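Local coordinates for protein CmeC (PDB 4MT4) that forms a trimeric outer membrane channel of the outer membrane factor family and probably serves as the exit duct of a multidrug efflux system, at residues K48-A53 against N158-Y163; Y371-R376 against V440-A445. All coordinates share one frame; numbering follows the deposited sequence.

Interaction 1: residues K48-A53 against N158-Y163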
loop_
_atom_site.group_PDB
_atom_site.type_symbol
_atom_site.label_atom_id
_atom_site.label_comp_id
_atom_site.label_asym_id
_atom_site.label_seq_id
_atom_site.Cartn_x
_atom_site.Cartn_y
_atom_site.Cartn_z
ATOM N N LYS B 48 -18.677 18.811 17.116
ATOM C CA LYS B 48 -17.462 19.598 17.293
ATOM C C LYS B 48 -16.235 18.878 16.749
ATOM O O LYS B 48 -15.358 19.501 16.153
ATOM C CB LYS B 48 -17.246 19.934 18.769
ATOM C CG LYS B 48 -18.273 20.886 19.352
ATOM C CD LYS B 48 -17.942 21.224 20.795
ATOM C CE LYS B 48 -19.062 22.013 21.448
ATOM N NZ LYS B 48 -19.363 23.268 20.708
ATOM N N VAL B 49 -16.173 17.566 16.953
ATOM C CA VAL B 49 -15.003 16.798 16.540
ATOM C C VAL B 49 -15.011 16.563 15.029
ATOM O O VAL B 49 -13.968 16.317 14.428
ATOM C CB VAL B 49 -14.915 15.444 17.288
ATOM C CG1 VAL B 49 -15.829 14.409 16.656
ATOM C CG2 VAL B 49 -13.481 14.943 17.310
ATOM N N VAL B 50 -16.186 16.656 14.414
ATOM C CA VAL B 50 -16.291 16.538 12.964
ATOM C C VAL B 50 -15.809 17.827 12.306
ATOM O O VAL B 50 -15.106 17.799 11.293
ATOM C CB VAL B 50 -17.739 16.227 12.517
ATOM C CG1 VAL B 50 -17.897 16.419 11.017
ATOM C CG2 VAL B 50 -18.123 14.812 12.920
ATOM N N ASP B 51 -16.184 18.958 12.897
ATOM C CA ASP B 51 -15.738 20.262 12.418
ATOM C C ASP B 51 -14.223 20.392 12.522
ATOM O O ASP B 51 -13.583 20.990 11.658
ATOM C CB ASP B 51 -16.412 21.391 13.201
ATOM C CG ASP B 51 -17.860 21.594 12.802
ATOM O OD1 ASP B 51 -18.263 21.074 11.741
ATOM O OD2 ASP B 51 -18.594 22.283 13.543
ATOM N N LEU B 52 -13.657 19.831 13.587
ATOM C CA LEU B 52 -12.211 19.829 13.775
ATOM C C LEU B 52 -11.524 19.029 12.674
ATOM O O LEU B 52 -10.458 19.411 12.191
ATOM C CB LEU B 52 -11.848 19.260 15.149
ATOM C CG LEU B 52 -12.048 20.189 16.349
ATOM C CD1 LEU B 52 -11.980 19.413 17.656
ATOM C CD2 LEU B 52 -11.006 21.295 16.325
ATOM N N ALA B 53 -12.143 17.918 12.285
ATOM C CA ALA B 53 -11.631 17.096 11.198
ATOM C C ALA B 53 -11.681 17.858 9.879
ATOM O O ALA B 53 -10.690 17.932 9.156
ATOM C CB ALA B 53 -12.419 15.797 11.095
ATOM N N ASN B 158 -14.735 8.139 9.172
ATOM C CA ASN B 158 -13.705 7.599 10.050
ATOM C C ASN B 158 -13.662 8.328 11.385
ATOM O O ASN B 158 -13.447 7.712 12.427
ATOM C CB ASN B 158 -12.333 7.666 9.376
ATOM C CG ASN B 158 -12.174 6.638 8.271
ATOM O OD1 ASN B 158 -12.908 5.652 8.214
ATOM N ND2 ASN B 158 -11.205 6.862 7.390
ATOM N N THR B 159 -13.876 9.640 11.348
ATOM C CA THR B 159 -13.901 10.456 12.558
ATOM C C THR B 159 -15.090 10.093 13.447
ATOM O O THR B 159 -14.952 9.970 14.665
ATOM C CB THR B 159 -13.960 11.958 12.219
ATOM O OG1 THR B 159 -12.772 12.338 11.514
ATOM C CG2 THR B 159 -14.079 12.792 13.485
ATOM N N VAL B 160 -16.253 9.919 12.827
ATOM C CA VAL B 160 -17.468 9.563 13.556
ATOM C C VAL B 160 -17.351 8.183 14.194
ATOM O O VAL B 160 -17.694 7.993 15.363
ATOM C CB VAL B 160 -18.709 9.588 12.634
ATOM C CG1 VAL B 160 -19.928 9.031 13.353
ATOM C CG2 VAL B 160 -18.975 11.000 12.138
ATOM N N GLN B 161 -16.859 7.221 13.419
ATOM C CA GLN B 161 -16.735 5.847 13.890
ATOM C C GLN B 161 -15.614 5.692 14.916
ATOM O O GLN B 161 -15.656 4.795 15.757
ATOM C CB GLN B 161 -16.507 4.897 12.711
ATOM C CG GLN B 161 -17.732 4.697 11.826
ATOM C CD GLN B 161 -17.521 3.644 10.755
ATOM O OE1 GLN B 161 -16.389 3.363 10.362
ATOM N NE2 GLN B 161 -18.612 3.051 10.283
ATOM N N THR B 162 -14.614 6.566 14.848
ATOM C CA THR B 162 -13.543 6.578 15.841
ATOM C C THR B 162 -14.064 7.163 17.149
ATOM O O THR B 162 -13.716 6.698 18.236
ATOM C CB THR B 162 -12.323 7.387 15.358
ATOM O OG1 THR B 162 -11.769 6.764 14.195
ATOM C CG2 THR B 162 -11.254 7.462 16.441
ATOM N N TYR B 163 -14.910 8.183 17.030
ATOM C CA TYR B 163 -15.550 8.795 18.189
ATOM C C TYR B 163 -16.380 7.773 18.955
ATOM O O TYR B 163 -16.281 7.669 20.176
ATOM C CB TYR B 163 -16.434 9.969 17.757
ATOM C CG TYR B 163 -17.348 10.498 18.844
ATOM C CD1 TYR B 163 -16.882 11.400 19.792
ATOM C CD2 TYR B 163 -18.678 10.102 18.917
ATOM C CE1 TYR B 163 -17.712 11.890 20.786
ATOM C CE2 TYR B 163 -19.517 10.584 19.907
ATOM C CZ TYR B 163 -19.029 11.477 20.838
ATOM O OH TYR B 163 -19.856 11.963 21.823
#
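The short helix 44-56 packs here against the long helix 129-195 in the alpha-helical barrel of an outer membrane factor, the two segments running roughly antiparallel at 141° with their axes 9.7 Å apart. Along 158-163, the carbonyl O of Asn-158 takes two bonds from Thr-162, one from the backbone N and one from OG1, which sits above the carbonyl plane. Thr-159 is the centre of the contact. Its hydroxyl bonds back to the carbonyl of Val-155, and this satisfied OG1 rests against the methyl of Ala-53. Thr-159 CG2, anti to the backbone N, turns the other way along the helix and lies 3.7 Å from Val-49 O. The next residue, Val-160, places CG2 beside its own backbone N, and Val-160 CG2 meets Val-50 CG2 obliquely, methyl to methyl, at 4.0 Å; Trp-38 packs on Val-50 and Trp-37 on Val-160. Tyr-163 closes the row with its OH held by Asp-43 and the backbone N of Gln-251. Val-49 CG1, in the crowded position between N and the carbonyl carbon, approaches the tyrosine ring obliquely, 4.5 Å from Tyr-163 CD1.

Interaction 2: residues Y371-R376 against V440-A445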
loop_
_atom_site.group_PDB
_atom_site.type_symbol
_atom_site.label_atom_id
_atom_site.label_comp_id
_atom_site.label_asym_id
_atom_site.label_seq_id
_atom_site.Cartn_x
_atom_site.Cartn_y
_atom_site.Cartn_z
ATOM N N TYR B 371 -23.713 -5.581 2.301
ATOM C CA TYR B 371 -23.282 -5.866 3.663
ATOM C C TYR B 371 -23.785 -4.808 4.638
ATOM O O TYR B 371 -24.297 -5.138 5.705
ATOM C CB TYR B 371 -21.757 -5.964 3.748
ATOM C CG TYR B 371 -21.271 -6.393 5.114
ATOM C CD1 TYR B 371 -21.263 -7.732 5.477
ATOM C CD2 TYR B 371 -20.835 -5.458 6.045
ATOM C CE1 TYR B 371 -20.828 -8.131 6.725
ATOM C CE2 TYR B 371 -20.400 -5.849 7.296
ATOM C CZ TYR B 371 -20.399 -7.188 7.629
ATOM O OH TYR B 371 -19.967 -7.588 8.873
ATOM N N ALA B 372 -23.642 -3.540 4.265
ATOM C CA ALA B 372 -24.045 -2.436 5.131
ATOM C C ALA B 372 -25.526 -2.511 5.489
ATOM O O ALA B 372 -25.909 -2.264 6.632
ATOM C CB ALA B 372 -23.731 -1.106 4.470
ATOM N N LEU B 373 -26.351 -2.863 4.509
ATOM C CA LEU B 373 -27.791 -2.971 4.719
ATOM C C LEU B 373 -28.144 -4.157 5.611
ATOM O O LEU B 373 -28.940 -4.025 6.544
ATOM C CB LEU B 373 -28.520 -3.091 3.381
ATOM C CG LEU B 373 -28.581 -1.818 2.537
ATOM C CD1 LEU B 373 -29.222 -2.095 1.184
ATOM C CD2 LEU B 373 -29.331 -0.715 3.274
ATOM N N VAL B 374 -27.553 -5.313 5.320
ATOM C CA VAL B 374 -27.823 -6.521 6.093
ATOM C C VAL B 374 -27.277 -6.402 7.513
ATOM O O VAL B 374 -27.939 -6.790 8.475
ATOM C CB VAL B 374 -27.228 -7.773 5.416
ATOM C CG1 VAL B 374 -27.380 -8.991 6.309
ATOM C CG2 VAL B 374 -27.898 -8.016 4.071
ATOM N N ALA B 375 -26.072 -5.857 7.640
ATOM C CA ALA B 375 -25.446 -5.690 8.948
ATOM C C ALA B 375 -26.256 -4.752 9.830
ATOM O O ALA B 375 -26.434 -5.006 11.017
ATOM C CB ALA B 375 -24.021 -5.176 8.801
ATOM N N ARG B 376 -26.755 -3.673 9.236
ATOM C CA ARG B 376 -27.505 -2.662 9.974
ATOM C C ARG B 376 -28.731 -3.265 10.664
ATOM O O ARG B 376 -28.964 -3.026 11.852
ATOM C CB ARG B 376 -27.926 -1.528 9.031
ATOM C CG ARG B 376 -28.160 -0.174 9.694
ATOM C CD ARG B 376 -29.489 -0.126 10.437
ATOM N NE ARG B 376 -30.582 -0.651 9.623
ATOM C CZ ARG B 376 -31.792 -0.941 10.091
ATOM N NH1 ARG B 376 -32.070 -0.764 11.376
ATOM N NH2 ARG B 376 -32.724 -1.414 9.276
ATOM N N VAL B 440 -23.453 4.535 10.066
ATOM C CA VAL B 440 -22.475 5.268 9.275
ATOM C C VAL B 440 -22.083 4.501 8.013
ATOM O O VAL B 440 -21.966 5.086 6.935
ATOM C CB VAL B 440 -21.207 5.570 10.102
ATOM C CG1 VAL B 440 -20.193 6.342 9.274
ATOM C CG2 VAL B 440 -21.572 6.344 11.357
ATOM N N ASP B 441 -21.887 3.192 8.154
ATOM C CA ASP B 441 -21.508 2.343 7.029
ATOM C C ASP B 441 -22.545 2.397 5.911
ATOM O O ASP B 441 -22.195 2.426 4.733
ATOM C CB ASP B 441 -21.306 0.897 7.489
ATOM C CG ASP B 441 -20.006 0.704 8.248
ATOM O OD1 ASP B 441 -19.041 1.447 7.971
ATOM O OD2 ASP B 441 -19.947 -0.191 9.119
ATOM N N VAL B 442 -23.820 2.411 6.289
ATOM C CA VAL B 442 -24.907 2.537 5.324
ATOM C C VAL B 442 -24.860 3.900 4.646
ATOM O O VAL B 442 -24.929 3.997 3.421
ATOM C CB VAL B 442 -26.286 2.350 5.989
ATOM C CG1 VAL B 442 -27.400 2.639 4.992
ATOM C CG2 VAL B 442 -26.419 0.948 6.555
ATOM N N ILE B 443 -24.741 4.948 5.454
ATOM C CA ILE B 443 -24.627 6.309 4.943
ATOM C C ILE B 443 -23.417 6.449 4.021
ATOM O O ILE B 443 -23.503 7.061 2.955
ATOM C CB ILE B 443 -24.519 7.334 6.094
ATOM C CG1 ILE B 443 -25.778 7.292 6.965
ATOM C CG2 ILE B 443 -24.294 8.735 5.545
ATOM C CD1 ILE B 443 -25.725 8.209 8.172
ATOM N N LYS B 444 -22.295 5.867 4.435
ATOM C CA LYS B 444 -21.067 5.907 3.648
ATOM C C LYS B 444 -21.224 5.178 2.318
ATOM O O LYS B 444 -20.754 5.644 1.281
ATOM C CB LYS B 444 -19.907 5.293 4.435
ATOM C CG LYS B 444 -18.563 5.358 3.720
ATOM C CD LYS B 444 -17.595 4.306 4.245
ATOM C CE LYS B 444 -17.414 4.405 5.750
ATOM N NZ LYS B 444 -16.468 3.375 6.264
ATOM N N ALA B 445 -21.891 4.028 2.356
ATOM C CA ALA B 445 -22.053 3.189 1.171
ATOM C C ALA B 445 -22.963 3.833 0.130
ATOM O O ALA B 445 -22.882 3.517 -1.055
ATOM C CB ALA B 445 -22.593 1.824 1.564
#
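Val-442 meets segment 371-376 with its two methyls dividing the work. Val-442 CG2, anti to the carbonyl carbon and beside its own backbone N, reaches the backbone of the other helix and stops 3.3 Å from Ala-372 O, a carbonyl that also accepts the helical bond from Arg-376 N. Val-442 CG2 also touches the root of the arginine, 3.8 Å from Arg-376 CG, the two side chains crossing obliquely. Val-442 CG1, anti to the backbone N, lies 4.2 Å from Leu-373 CD2. Ala-372 points its CB toward the opposing helix, where Ala-372 CB rests 3.9 Å from Asp-441 O. Ala-445 CB is 4.3 Å from Ala-372 CB. With such small side chains between them, the axes approach to 8.6 Å.

The polar ends leave this apolar seam. Arg-376 bends at chi2 (-76°) and chi3 (-47°), keeping its aliphatic base on Val-442; its NH2 forms a salt bridge with Glu-26 and a hydrogen bond to the carbonyl of Gly-21, and NH1 hydrogen-bonds the hydroxyl of Tyr-435. Asp-441 OD1 accepts from Gln-161 NE2 and also faces Lys-444 NZ in a long salt bridge. Tyr-371, Val-374 and Ala-375 pack on Asn-227, Glu-226 and Leu-223 of a neighbouring subunit.

Antiparallel at 157°, the segments join consecutive helices 339-405 and 411-445, a close helical hairpin packing of the kind that builds the alpha-barrel of outer membrane factors.

Overall arrangement
Both contacts are buried, largely apolar helix packings in the alpha-helical part of the channel, and they share no helix. Interaction 1 sets the short helix 44-56 on helix 129-195, whereas interaction 2 pairs two long helices from the second half of the chain, with the closer axes. Interaction 1 centres on a threonine among valines, an alanine and a tyrosine, with no other subunit touching its segments; interaction 2 centres on Ala-372 and Val-442, with Leu-373 and the stem of Arg-376 beside them, and its segment 371-376 also borders a neighbouring subunit. The two meet directly: Gln-161 NE2 probably bonds to Asp-441 OD1 at 2.8 Å, and Val-160 packs on Val-440, joining helices 129-195 and 411-445.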